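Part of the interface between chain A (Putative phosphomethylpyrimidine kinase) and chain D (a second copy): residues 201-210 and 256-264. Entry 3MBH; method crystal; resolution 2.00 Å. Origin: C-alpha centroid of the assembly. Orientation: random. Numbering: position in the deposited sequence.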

# COMPACT_ATOMS: atom_id res chain seq x y z
N TYR A 201 -14.48 18.55 -23.54
CA TYR A 201 -13.77 19.23 -24.60
C TYR A 201 -12.59 20.00 -23.99
O TYR A 201 -12.70 20.58 -22.94
CB TYR A 201 -14.73 20.12 -25.37
CG TYR A 201 -14.04 21.00 -26.34
CD1 TYR A 201 -13.52 20.48 -27.48
CD2 TYR A 201 -13.92 22.37 -26.11
CE1 TYR A 201 -12.85 21.27 -28.39
CE2 TYR A 201 -13.27 23.18 -26.99
CZ TYR A 201 -12.75 22.62 -28.15
OH TYR A 201 -12.11 23.37 -29.07
N ASN A 202 -11.46 19.97 -24.66
CA ASN A 202 -10.27 20.73 -24.27
C ASN A 202 -9.96 21.60 -25.46
O ASN A 202 -9.59 21.11 -26.54
CB ASN A 202 -9.09 19.79 -23.94
CG ASN A 202 -7.97 20.50 -23.23
OD1 ASN A 202 -7.91 21.72 -23.21
ND2 ASN A 202 -7.09 19.74 -22.63
N ARG A 203 -10.09 22.90 -25.28
CA ARG A 203 -9.81 23.83 -26.38
C ARG A 203 -8.32 23.72 -26.74
O ARG A 203 -7.95 23.85 -27.88
CB ARG A 203 -10.18 25.26 -25.96
CG ARG A 203 -10.10 26.30 -27.13
CD ARG A 203 -10.64 27.69 -26.71
NE ARG A 203 -10.03 28.16 -25.45
CZ ARG A 203 -10.69 28.64 -24.37
NH1 ARG A 203 -12.02 28.77 -24.37
NH2 ARG A 203 -10.00 29.02 -23.27
N GLN A 204 -7.48 23.43 -25.75
CA GLN A 204 -6.10 23.24 -26.04
C GLN A 204 -5.88 21.84 -26.64
O GLN A 204 -5.88 20.84 -25.92
CB GLN A 204 -5.31 23.38 -24.78
CG GLN A 204 -3.88 23.14 -24.98
CD GLN A 204 -3.15 24.30 -25.60
OE1 GLN A 204 -3.48 25.50 -25.35
NE2 GLN A 204 -2.13 23.97 -26.40
N GLY A 205 -5.64 21.80 -27.95
CA GLY A 205 -5.54 20.55 -28.70
C GLY A 205 -6.86 20.22 -29.39
O GLY A 205 -6.90 19.38 -30.29
N ASN A 206 -7.95 20.89 -28.96
CA ASN A 206 -9.25 20.82 -29.65
C ASN A 206 -9.72 19.38 -29.69
O ASN A 206 -10.11 18.88 -30.73
CB ASN A 206 -9.15 21.43 -31.05
CG ASN A 206 -10.50 21.51 -31.79
OD1 ASN A 206 -11.50 22.00 -31.29
ND2 ASN A 206 -10.49 21.05 -33.03
N ARG A 207 -9.65 18.70 -28.55
CA ARG A 207 -10.06 17.29 -28.46
C ARG A 207 -11.36 17.14 -27.68
O ARG A 207 -11.62 17.90 -26.75
CB ARG A 207 -8.93 16.42 -27.85
CG ARG A 207 -7.69 16.32 -28.70
CD ARG A 207 -6.75 15.30 -28.14
NE ARG A 207 -5.51 15.17 -28.89
CZ ARG A 207 -4.43 15.95 -28.71
NH1 ARG A 207 -4.40 16.96 -27.83
NH2 ARG A 207 -3.35 15.71 -29.42
N TYR A 208 -12.15 16.15 -28.08
CA TYR A 208 -13.44 15.78 -27.48
C TYR A 208 -13.37 14.37 -26.93
O TYR A 208 -12.87 13.48 -27.61
CB TYR A 208 -14.54 15.81 -28.56
CG TYR A 208 -14.82 17.17 -29.13
CD1 TYR A 208 -14.06 17.67 -30.21
CD2 TYR A 208 -15.86 17.95 -28.63
CE1 TYR A 208 -14.32 18.94 -30.72
CE2 TYR A 208 -16.11 19.18 -29.14
CZ TYR A 208 -15.33 19.69 -30.16
OH TYR A 208 -15.65 20.95 -30.64
N TRP A 209 -13.90 14.15 -25.74
CA TRP A 209 -13.83 12.88 -25.06
C TRP A 209 -15.19 12.44 -24.61
O TRP A 209 -16.00 13.25 -24.25
CB TRP A 209 -12.95 13.00 -23.82
CG TRP A 209 -11.60 13.45 -24.13
CD1 TRP A 209 -11.14 14.73 -24.09
CD2 TRP A 209 -10.52 12.65 -24.62
NE1 TRP A 209 -9.84 14.78 -24.52
CE2 TRP A 209 -9.43 13.50 -24.81
CE3 TRP A 209 -10.37 11.29 -24.88
CZ2 TRP A 209 -8.19 13.04 -25.29
CZ3 TRP A 209 -9.15 10.84 -25.35
CH2 TRP A 209 -8.08 11.72 -25.57
N LYS A 210 -15.38 11.13 -24.53
CA LYS A 210 -16.56 10.56 -23.94
C LYS A 210 -16.22 9.34 -23.06
O LYS A 210 -15.34 8.53 -23.40
CB LYS A 210 -17.50 10.15 -25.07
CG LYS A 210 -18.79 9.40 -24.66
CD LYS A 210 -19.61 9.07 -25.93
CE LYS A 210 -20.87 8.24 -25.67
NZ LYS A 210 -21.68 8.02 -26.95
N ILE D 256 0.86 8.38 -24.23
CA ILE D 256 0.59 9.37 -25.26
C ILE D 256 -0.44 10.40 -24.79
O ILE D 256 -0.24 11.60 -24.95
CB ILE D 256 0.14 8.68 -26.59
CG1 ILE D 256 1.35 7.98 -27.24
CG2 ILE D 256 -0.55 9.71 -27.55
CD1 ILE D 256 1.01 7.06 -28.44
N ARG D 257 -1.54 9.93 -24.21
CA ARG D 257 -2.58 10.83 -23.68
C ARG D 257 -2.07 11.75 -22.61
O ARG D 257 -2.55 12.85 -22.46
CB ARG D 257 -3.74 10.02 -23.13
CG ARG D 257 -4.64 9.48 -24.27
CD ARG D 257 -5.78 8.59 -23.76
NE ARG D 257 -6.62 8.22 -24.90
CZ ARG D 257 -7.76 7.57 -24.80
NH1 ARG D 257 -8.20 7.20 -23.62
NH2 ARG D 257 -8.48 7.31 -25.89
N ALA D 258 -1.11 11.27 -21.83
CA ALA D 258 -0.48 12.09 -20.78
C ALA D 258 0.23 13.33 -21.31
O ALA D 258 0.52 14.24 -20.52
CB ALA D 258 0.51 11.24 -19.97
N THR D 259 0.49 13.39 -22.62
CA THR D 259 1.10 14.56 -23.28
C THR D 259 0.07 15.55 -23.83
O THR D 259 0.43 16.59 -24.39
CB THR D 259 2.02 14.13 -24.48
OG1 THR D 259 1.21 13.72 -25.59
CG2 THR D 259 2.96 13.00 -24.11
N PHE D 260 -1.22 15.26 -23.69
CA PHE D 260 -2.23 16.03 -24.38
C PHE D 260 -2.65 17.24 -23.57
O PHE D 260 -2.63 17.19 -22.36
CB PHE D 260 -3.47 15.17 -24.66
CG PHE D 260 -3.32 14.16 -25.76
CD1 PHE D 260 -2.20 14.11 -26.56
CD2 PHE D 260 -4.37 13.31 -26.05
CE1 PHE D 260 -2.12 13.18 -27.59
CE2 PHE D 260 -4.29 12.38 -27.07
CZ PHE D 260 -3.17 12.31 -27.83
N GLY D 261 -3.00 18.31 -24.25
CA GLY D 261 -3.65 19.46 -23.62
C GLY D 261 -2.72 20.56 -23.16
O GLY D 261 -3.14 21.43 -22.39
N TYR D 262 -1.48 20.53 -23.62
CA TYR D 262 -0.52 21.61 -23.41
C TYR D 262 0.54 21.49 -24.46
O TYR D 262 0.59 20.48 -25.21
CB TYR D 262 0.08 21.57 -22.01
CG TYR D 262 0.78 20.27 -21.68
CD1 TYR D 262 0.05 19.11 -21.43
CD2 TYR D 262 2.18 20.19 -21.62
CE1 TYR D 262 0.68 17.92 -21.15
CE2 TYR D 262 2.82 19.00 -21.32
CZ TYR D 262 2.06 17.87 -21.09
OH TYR D 262 2.65 16.68 -20.78
N GLU D 263 1.39 22.50 -24.55
CA GLU D 263 2.40 22.51 -25.62
C GLU D 263 3.41 21.43 -25.28
O GLU D 263 3.94 21.38 -24.18
CB GLU D 263 3.07 23.88 -25.78
CG GLU D 263 3.91 24.04 -27.07
N TYR D 264 3.63 20.52 -26.22
CA TYR D 264 4.49 19.40 -25.95
C TYR D 264 5.28 19.14 -27.20
O TYR D 264 4.75 19.20 -28.30
CB TYR D 264 3.68 18.19 -25.54
CG TYR D 264 4.54 17.04 -25.03
CD1 TYR D 264 5.06 17.06 -23.74
CD2 TYR D 264 4.88 15.98 -25.86
CE1 TYR D 264 5.91 16.03 -23.29
CE2 TYR D 264 5.70 14.91 -25.39
CZ TYR D 264 6.21 14.95 -24.12
OH TYR D 264 7.01 13.94 -23.68
O HOH W 1 -5.23 20.87 -20.68
O HOH W 2 -2.16 18.77 -27.08

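The chain A stretch is a hairpin. Strands 201-202 and 207-210 are tied together by a pair of backbone hydrogen bonds, N202(A) N to R207(A) O at 2.9 Å and R207(A) N to N202(A) O at 3.1 Å, and the chain reverses through residues 203 to 206. A weak bond from N206(A) N to R203(A) O, 3.2 Å, spans that loop. The chain D stretch begins in a helix and contains a type I turn from R257(D) to F260(D), closed by F260(D) N to R257(D) O at 3.0 Å, and then runs on without regular structure. The backbones come nearest at Q204(A) and G261(D), whose CA atoms are 5.1 Å apart. There G261(D) CA points its hydrogen at Q204(A) O, with a carbon-to-oxygen distance of 3.5 Å and an angle at the hydrogen of 173°, a nearly linear CA-H...O contact.

Glycine suits the place of G261(D) on two counts. Its phi/psi of 94/14 would jam a CB against the preceding carbonyl oxygen, and an ideal CB would also lie 2.7 Å from N202(A) ND2, a clash. G205(A), at 97/-16, meets the same backbone demand, and a CB there would come within 2.6 Å of R207(A) NH1.

The centre of the side-chain contact is R207(A) on F260(D). The guanidinium lies flat over one face of the ring, with R207(A) CZ 3.5 Å from the F260(D) ring centroid and the planes only 7° apart. This is both a stack and a cation-pi interaction: a planar cation meets the electron-rich face of an aromatic ring while its N-H groups, directed roughly in its own plane, remain free to bond outward. R207(A) NH1 uses that freedom, donating to water 2 at 3.0 Å; G261(D) N donates to the same water, also at 3.0 Å.

W209(A) meets F260(D) differently. W209(A) CZ2 and F260(D) CD2 are 3.9 Å apart, and each ring presents its edge to the other, so this is apolar packing rather than a stack. W209(A) CZ3 also lies 3.6 Å from R257(D) CZ, over one face of that guanidinium. R257(D) has a CA-to-CB bond that points sideways, but its long side chain brings the end nearer, while its NH1 and NH2 are hydrogen-bonded elsewhere in the structure.

No direct hydrogen bond joins the modelled atoms of the two stretches, so water does part of that work. Besides water 2, water 1 accepts from N202(A) ND2 at 2.9 Å and donates to G261(D) O at 2.8 Å. An asparagine amide serves well here, because N202(A) OD1 meanwhile accepts from Q204(A) N at 3.1 Å, bracing the start of the loop. The side chain of Q204(A) adds packing beyond its backbone contact: Q204(A) CG lies 3.2 Å from G261(D) O. Close by, Y262(D) N is buried by the contact without a hydrogen-bonding partner, a small polar cost of the fit.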